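Local atomic coordinates of acyl-CoA dehydrogenase FadE3 (Mycobacterium smegmatis, PDB entry 4IV6), a protein that belongs to the acyl-CoA dehydrogenase family of flavoproteins and holds dihydroflavine-adenine dinucleotide in a pocket shared between subunits. Residues S154-S159 and S211-F216; K16-F21 and E76-G81. One frame throughout, in Å; residues are numbered along the deposited sequence. Where two conformers were deposited one is given.

Interaction 1 of 2, residues S154-S159 and S211-F216; sequences SKTWIS and SCELNF. With FDA (dihydroflavine-adenine dinucleotide), chain D.
Four backbone hydrogen bonds join segment 154-159 of the bulged strand 148-159 to the antiparallel strand 211-216, two on each side of the bulge. Lys155 and Leu214 exchange N-H and carbonyl, with Lys155 N 2.9 Å from Leu214 O on an in-plane lone pair. Ile158 N donates almost straight (169°) to Cys212 O, while Cys212 N reaches Ile158 O from well above its carbonyl plane. Between the pairs the register slips by one residue: Trp157 and Ile158 both face Cys212, a G1 beta bulge in the beta-sheet middle domain of the acyl-CoA dehydrogenase fold. Trp157 takes the positive phi (59°) of that bulge, and C8M of the flavin lies 3.7 Å off its indole plane, toward the rim of one face. Tyr344 of the second subunit meets the same indole edge-to-face.

Past the bulge polar contacts grip the flavin: Ser159 N gives its hydrogen to FDA O4 at 2.9 Å, and Ser159 OG accepts from FDA N5 at 2.9 Å. Ser211 OG, hydrogen-bonded to Ser159 OG at 3.1 Å, also borders the flavin ring at C6.

Apolar packing lies on the face carrying Lys155, Ile158, Cys212 and Leu214, where Leu214 CD1 is 3.9 Å from Ile158 CG1, their chains crossing near a right angle. One water links Thr156 OG1 to Glu213 OE2, which also pairs with Arg199; Asn215 ND2 holds Glu213 OE1 at 2.9 Å.

Interaction 2 of 2, residues K16-F21 and E76-G81; sequences KTVHDF and EELARG
His19 loses the most surface here, and it works through its ring. With CG anti to the backbone N, the imidazole reaches across to helix 68-81 and ND1 donates to Glu77 OE1 at 2.9 Å. The N-H leaves nearly in the imidazole plane, but it meets the oxygen from above the carboxylate, the two planes being 69° apart.

Glu77 comes next. Its chain starts toward helix 9-26 and bends at chi2, which sets the carboxylate beside His19 while OE2 forms a salt bridge with Arg258 of helix 234-270. Arg80, one turn on, lays one face of its guanidinium near the imidazole: His19 CE1 sits 3.5 Å above that plane, offset toward the rim, with the two planes only 22° apart. Glu23 and Glu262 pair with this arginine. Glu77 would favour a proton on the imidazole and the nearby Arg80 would oppose it, so the ionisation is left open.

The two helices belong to the helical N-terminal domain of the acyl-CoA dehydrogenase fold and run side by side, parallel within 7° and 8.9 Å between segment axes.

Val18 supplies the apolar half. Its CG1, anti to the backbone N, wedges between Glu77 CB at 3.8 Å and Leu78 CD2 at 3.7 Å, and the edge of the Phe21 ring meets the same leucine methyl through CE2 at 4.0 Å. Ile52 packs against both Val18 and Leu78.

Both segments of interaction 2 come earlier in the sequence than those of interaction 1, and the two contacts lie on opposite sides of the chain's centre. Their centres are 29 Å apart and their nearest atoms about 14 Å, so they do not touch. They also differ in kind: interaction 1 is a bulged strand pair in the middle domain, interaction 2 a parallel helix pair in the N-terminal domain. Four residues of interaction 1, Trp157, Ile158, Ser159 and Ser211, line the flavin pocket, which the second subunit completes with Gly343 and Arg339. Interaction 2 contributes none of the flavin contacts and no other chain touches it; Glu76, Glu77 and Arg80 find their salt-bridge partners within the subunit.

Interaction 1 of 2, residues S154-S159 and S211-F216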
loop_
_atom_site.group_PDB
_atom_site.type_symbol
_atom_site.label_atom_id
_atom_site.label_comp_id
_atom_site.label_asym_id
_atom_site.label_seq_id
_atom_site.Cartn_x
_atom_site.Cartn_y
_atom_site.Cartn_z
ATOM N N SER B 154 16.171 10.866 -34.735
ATOM C CA SER B 154 14.937 10.082 -34.575
ATOM C C SER B 154 14.242 10.386 -33.254
ATOM O O SER B 154 14.892 10.754 -32.278
ATOM C CB SER B 154 15.186 8.585 -34.685
ATOM O OG SER B 154 16.011 8.157 -33.609
ATOM N N LYS B 155 12.923 10.220 -33.267
ATOM C CA LYS B 155 12.069 10.306 -32.072
ATOM C C LYS B 155 11.203 9.055 -32.059
ATOM O O LYS B 155 11.035 8.401 -33.076
ATOM C CB LYS B 155 11.179 11.541 -32.123
ATOM C CG LYS B 155 11.894 12.891 -32.148
ATOM C CD LYS B 155 12.741 13.137 -30.912
ATOM C CE LYS B 155 13.221 14.571 -30.825
ATOM N NZ LYS B 155 14.158 14.745 -29.693
ATOM N N THR B 156 10.659 8.701 -30.910
ATOM C CA THR B 156 9.707 7.619 -30.877
ATOM C C THR B 156 8.648 7.841 -29.814
ATOM O O THR B 156 8.766 8.752 -28.983
ATOM C CB THR B 156 10.386 6.272 -30.700
ATOM O OG1 THR B 156 9.481 5.232 -31.086
ATOM C CG2 THR B 156 10.853 6.060 -29.251
ATOM N N TRP B 157 7.611 7.013 -29.883
ATOM C CA TRP B 157 6.392 7.147 -29.082
ATOM C C TRP B 157 5.699 8.476 -29.298
ATOM O O TRP B 157 5.075 9.006 -28.376
ATOM C CB TRP B 157 6.680 6.958 -27.568
ATOM C CG TRP B 157 6.990 5.580 -27.172
ATOM C CD1 TRP B 157 8.149 5.132 -26.578
ATOM C CD2 TRP B 157 6.134 4.438 -27.290
ATOM N NE1 TRP B 157 8.069 3.782 -26.350
ATOM C CE2 TRP B 157 6.836 3.334 -26.766
ATOM C CE3 TRP B 157 4.848 4.237 -27.799
ATOM C CZ2 TRP B 157 6.298 2.047 -26.764
ATOM C CZ3 TRP B 157 4.301 2.961 -27.783
ATOM C CH2 TRP B 157 5.022 1.885 -27.265
ATOM N N ILE B 158 5.748 9.017 -30.508
ATOM C CA ILE B 158 5.147 10.322 -30.728
ATOM C C ILE B 158 3.672 10.166 -31.080
ATOM O O ILE B 158 3.321 9.661 -32.147
ATOM C CB ILE B 158 5.915 11.144 -31.780
ATOM C CG1 ILE B 158 7.401 11.281 -31.374
ATOM C CG2 ILE B 158 5.250 12.516 -31.977
ATOM C CD1 ILE B 158 7.621 11.674 -29.910
ATOM N N SER B 159 2.811 10.583 -30.153
ATOM C CA SER B 159 1.376 10.427 -30.324
ATOM C C SER B 159 0.826 11.357 -31.404
ATOM O O SER B 159 1.264 12.495 -31.564
ATOM C CB SER B 159 0.652 10.684 -29.006
ATOM O OG SER B 159 1.051 9.708 -28.040
ATOM N N SER B 211 0.760 6.103 -32.089
ATOM C CA SER B 211 2.033 6.598 -31.589
ATOM C C SER B 211 3.117 6.034 -32.469
ATOM O O SER B 211 3.106 4.833 -32.758
ATOM C CB SER B 211 2.256 6.191 -30.140
ATOM O OG SER B 211 1.288 6.875 -29.332
ATOM N N CYS B 212 4.031 6.891 -32.896
ATOM C CA CYS B 212 4.952 6.560 -33.975
ATOM C C CYS B 212 6.428 6.825 -33.723
ATOM O O CYS B 212 6.803 7.712 -32.934
ATOM C CB CYS B 212 4.553 7.365 -35.208
ATOM S SG CYS B 212 2.830 7.140 -35.725
ATOM N N GLU B 213 7.247 6.063 -34.431
ATOM C CA GLU B 213 8.637 6.404 -34.628
ATOM C C GLU B 213 8.789 7.390 -35.784
ATOM O O GLU B 213 8.177 7.219 -36.833
ATOM C CB GLU B 213 9.492 5.175 -34.893
ATOM C CG GLU B 213 10.985 5.481 -34.853
ATOM C CD GLU B 213 11.829 4.239 -35.123
ATOM O OE1 GLU B 213 12.513 4.138 -36.166
ATOM O OE2 GLU B 213 11.731 3.325 -34.298
ATOM N N LEU B 214 9.582 8.421 -35.540
ATOM C CA LEU B 214 9.933 9.439 -36.511
ATOM C C LEU B 214 11.421 9.364 -36.859
ATOM O O LEU B 214 12.270 9.299 -35.972
ATOM C CB LEU B 214 9.701 10.830 -35.960
ATOM C CG LEU B 214 8.405 11.146 -35.219
ATOM C CD1 LEU B 214 8.394 12.630 -34.883
ATOM C CD2 LEU B 214 7.180 10.751 -36.017
ATOM N N ASN B 215 11.730 9.474 -38.145
ATOM C CA ASN B 215 13.105 9.482 -38.620
ATOM C C ASN B 215 13.333 10.670 -39.527
ATOM O O ASN B 215 12.594 10.846 -40.475
ATOM C CB ASN B 215 13.389 8.162 -39.332
ATOM C CG ASN B 215 13.636 7.056 -38.349
ATOM O OD1 ASN B 215 14.715 6.987 -37.758
ATOM N ND2 ASN B 215 12.664 6.193 -38.152
ATOM N N PHE B 216 14.328 11.493 -39.187
ATOM C CA PHE B 216 14.712 12.665 -39.949
ATOM C C PHE B 216 16.042 12.404 -40.657
ATOM O O PHE B 216 17.065 12.083 -40.010
ATOM C CB PHE B 216 14.873 13.847 -39.019
ATOM C CG PHE B 216 13.630 14.198 -38.285
ATOM C CD1 PHE B 216 12.705 15.063 -38.855
ATOM C CD2 PHE B 216 13.362 13.646 -37.070
ATOM C CE1 PHE B 216 11.545 15.410 -38.189
ATOM C CE2 PHE B 216 12.192 13.957 -36.392
ATOM C CZ PHE B 216 11.286 14.835 -36.959
HETATM P PA FDA D . 13.476 5.635 -19.479
HETATM O O1A FDA D . 13.879 7.083 -19.355
HETATM O O2A FDA D . 14.311 4.677 -20.283
HETATM O O5B FDA D . 13.288 5.055 -17.998
HETATM C C5B FDA D . 13.101 3.647 -17.722
HETATM C C4B FDA D . 12.865 3.463 -16.212
HETATM O O4B FDA D . 13.918 4.072 -15.439
HETATM C C3B FDA D . 11.599 4.146 -15.742
HETATM O O3B FDA D . 11.086 3.446 -14.588
HETATM C C2B FDA D . 12.098 5.528 -15.379
HETATM O O2B FDA D . 11.269 6.239 -14.465
HETATM C C1B FDA D . 13.401 5.169 -14.704
HETATM N N9A FDA D . 14.382 6.287 -14.675
HETATM C C8A FDA D . 15.054 6.772 -15.743
HETATM N N7A FDA D . 15.897 7.751 -15.357
HETATM C C5A FDA D . 15.746 7.894 -14.019
HETATM C C6A FDA D . 16.314 8.738 -12.980
HETATM N N6A FDA D . 17.234 9.648 -13.308
HETATM N N1A FDA D . 15.908 8.604 -11.698
HETATM C C2A FDA D . 15.007 7.666 -11.363
HETATM N N3A FDA D . 14.426 6.847 -12.267
HETATM C C4A FDA D . 14.770 6.911 -13.570
HETATM N N1 FDA D . 6.774 11.254 -25.855
HETATM C C2 FDA D . 6.711 12.328 -26.638
HETATM O O2 FDA D . 7.727 13.036 -26.773
HETATM N N3 FDA D . 5.585 12.673 -27.288
HETATM C C4 FDA D . 4.448 11.979 -27.231
HETATM O O4 FDA D . 3.430 12.332 -27.886
HETATM C C4X FDA D . 4.427 10.787 -26.359
HETATM N N5 FDA D . 3.350 9.983 -26.235
HETATM C C5X FDA D . 3.514 8.711 -25.790
HETATM C C6 FDA D . 2.550 7.726 -26.032
HETATM C C7 FDA D . 2.696 6.427 -25.545
HETATM C C7M FDA D . 1.666 5.368 -25.843
HETATM C C8 FDA D . 3.829 6.098 -24.773
HETATM C C8M FDA D . 4.075 4.723 -24.194
HETATM C C9 FDA D . 4.787 7.071 -24.541
HETATM C C9A FDA D . 4.654 8.371 -25.056
HETATM N N10 FDA D . 5.673 9.319 -24.826
HETATM C C10 FDA D . 5.696 10.443 -25.682
HETATM C "C1'" FDA D . 6.976 8.804 -24.392
HETATM C "C2'" FDA D . 7.037 8.944 -22.886
HETATM O "O2'" FDA D . 7.075 10.317 -22.496
HETATM C "C3'" FDA D . 8.271 8.192 -22.384
HETATM O "O3'" FDA D . 7.976 6.800 -22.417
HETATM C "C4'" FDA D . 8.678 8.573 -20.980
HETATM O "O4'" FDA D . 9.396 9.810 -21.109
HETATM C "C5'" FDA D . 9.638 7.541 -20.360
HETATM O "O5'" FDA D . 10.684 7.300 -21.273
HETATM P P FDA D . 11.457 5.929 -21.451
HETATM O O1P FDA D . 12.598 6.296 -22.378
HETATM O O2P FDA D . 10.496 4.869 -21.870
HETATM O O3P FDA D . 11.946 5.612 -19.947
HETATM O O HOH W 1 10.779 3.013 -31.652
#

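Interaction 2 of 2, residues K16-F21 and E76-G81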
loop_
_atom_site.group_PDB
_atom_site.type_symbol
_atom_site.label_atom_id
_atom_site.label_comp_id
_atom_site.label_asym_id
_atom_site.label_seq_id
_atom_site.Cartn_x
_atom_site.Cartn_y
_atom_site.Cartn_z
ATOM N N LYS B 16 -20.935 20.172 -20.403
ATOM C CA LYS B 16 -22.142 19.366 -20.623
ATOM C C LYS B 16 -22.228 18.793 -22.018
ATOM O O LYS B 16 -22.644 17.654 -22.214
ATOM C CB LYS B 16 -23.406 20.175 -20.381
ATOM C CG LYS B 16 -23.597 20.592 -18.940
ATOM C CD LYS B 16 -24.922 21.302 -18.790
ATOM C CE LYS B 16 -24.869 22.396 -17.745
ATOM N NZ LYS B 16 -24.856 21.805 -16.388
ATOM N N THR B 17 -21.854 19.609 -22.992
ATOM C CA THR B 17 -21.828 19.185 -24.380
ATOM C C THR B 17 -20.893 18.009 -24.575
ATOM O O THR B 17 -21.224 17.059 -25.279
ATOM C CB THR B 17 -21.394 20.356 -25.264
ATOM O OG1 THR B 17 -22.420 21.345 -25.191
ATOM C CG2 THR B 17 -21.213 19.925 -26.725
ATOM N N VAL B 18 -19.720 18.061 -23.945
ATOM C CA VAL B 18 -18.739 17.004 -24.078
ATOM C C VAL B 18 -19.231 15.720 -23.359
ATOM O O VAL B 18 -19.127 14.634 -23.906
ATOM C CB VAL B 18 -17.342 17.485 -23.623
ATOM C CG1 VAL B 18 -16.324 16.378 -23.709
ATOM C CG2 VAL B 18 -16.881 18.649 -24.501
ATOM N N HIS B 19 -19.839 15.865 -22.181
ATOM C CA HIS B 19 -20.477 14.748 -21.475
ATOM C C HIS B 19 -21.545 14.047 -22.320
ATOM O O HIS B 19 -21.597 12.817 -22.384
ATOM C CB HIS B 19 -21.115 15.271 -20.197
ATOM C CG HIS B 19 -21.776 14.219 -19.382
ATOM N ND1 HIS B 19 -21.110 13.520 -18.398
ATOM C CD2 HIS B 19 -23.053 13.768 -19.369
ATOM C CE1 HIS B 19 -21.941 12.668 -17.827
ATOM N NE2 HIS B 19 -23.127 12.797 -18.398
ATOM N N ASP B 20 -22.403 14.848 -22.956
ATOM C CA ASP B 20 -23.454 14.326 -23.828
ATOM C C ASP B 20 -22.883 13.601 -25.033
ATOM O O ASP B 20 -23.363 12.543 -25.410
ATOM C CB ASP B 20 -24.367 15.456 -24.293
ATOM C CG ASP B 20 -25.286 15.910 -23.209
ATOM O OD1 ASP B 20 -25.222 15.283 -22.126
ATOM O OD2 ASP B 20 -26.076 16.855 -23.429
ATOM N N PHE B 21 -21.850 14.178 -25.632
ATOM C CA PHE B 21 -21.131 13.571 -26.753
ATOM C C PHE B 21 -20.571 12.221 -26.326
ATOM O O PHE B 21 -20.665 11.239 -27.064
ATOM C CB PHE B 21 -20.003 14.512 -27.195
ATOM C CG PHE B 21 -18.901 13.871 -28.007
ATOM C CD1 PHE B 21 -19.117 13.470 -29.300
ATOM C CD2 PHE B 21 -17.621 13.780 -27.498
ATOM C CE1 PHE B 21 -18.084 12.907 -30.053
ATOM C CE2 PHE B 21 -16.584 13.230 -28.245
ATOM C CZ PHE B 21 -16.814 12.810 -29.523
ATOM N N GLU B 76 -11.275 15.602 -18.759
ATOM C CA GLU B 76 -11.717 14.522 -17.903
ATOM C C GLU B 76 -12.959 13.829 -18.504
ATOM O O GLU B 76 -13.035 12.614 -18.508
ATOM C CB GLU B 76 -12.018 15.052 -16.505
ATOM C CG GLU B 76 -12.572 14.000 -15.547
ATOM C CD GLU B 76 -12.992 14.578 -14.212
ATOM O OE1 GLU B 76 -14.106 15.140 -14.160
ATOM O OE2 GLU B 76 -12.223 14.430 -13.222
ATOM N N GLU B 77 -13.911 14.611 -19.025
ATOM C CA GLU B 77 -15.114 14.052 -19.616
ATOM C C GLU B 77 -14.776 13.184 -20.796
ATOM O O GLU B 77 -15.315 12.086 -20.940
ATOM C CB GLU B 77 -16.082 15.128 -20.088
ATOM C CG GLU B 77 -16.830 15.867 -18.992
ATOM C CD GLU B 77 -17.706 15.005 -18.096
ATOM O OE1 GLU B 77 -18.227 13.915 -18.501
ATOM O OE2 GLU B 77 -17.842 15.455 -16.938
ATOM N N LEU B 78 -13.900 13.690 -21.654
ATOM C CA LEU B 78 -13.446 12.938 -22.817
ATOM C C LEU B 78 -12.835 11.619 -22.402
ATOM O O LEU B 78 -13.198 10.555 -22.948
ATOM C CB LEU B 78 -12.439 13.754 -23.616
ATOM C CG LEU B 78 -12.985 14.888 -24.458
ATOM C CD1 LEU B 78 -11.834 15.633 -25.070
ATOM C CD2 LEU B 78 -13.890 14.354 -25.549
ATOM N N ALA B 79 -11.925 11.684 -21.422
ATOM C CA ALA B 79 -11.201 10.481 -20.960
ATOM C C ALA B 79 -12.076 9.471 -20.271
ATOM O O ALA B 79 -11.841 8.260 -20.394
ATOM C CB ALA B 79 -10.022 10.845 -20.073
ATOM N N ARG B 80 -13.090 9.957 -19.553
ATOM C CA ARG B 80 -14.098 9.108 -19.001
ATOM C C ARG B 80 -14.732 8.205 -20.073
ATOM O O ARG B 80 -14.902 7.003 -19.864
ATOM C CB ARG B 80 -15.142 9.971 -18.314
ATOM C CG ARG B 80 -16.312 9.240 -17.678
ATOM C CD ARG B 80 -17.305 10.299 -17.165
ATOM N NE ARG B 80 -18.578 9.660 -16.881
ATOM C CZ ARG B 80 -19.582 9.511 -17.733
ATOM N NH1 ARG B 80 -20.645 8.874 -17.305
ATOM N NH2 ARG B 80 -19.594 10.064 -18.935
ATOM N N GLY B 81 -15.062 8.776 -21.228
ATOM C CA GLY B 81 -15.579 7.955 -22.333
ATOM C C GLY B 81 -14.522 7.062 -22.980
ATOM O O GLY B 81 -14.740 5.882 -23.221
#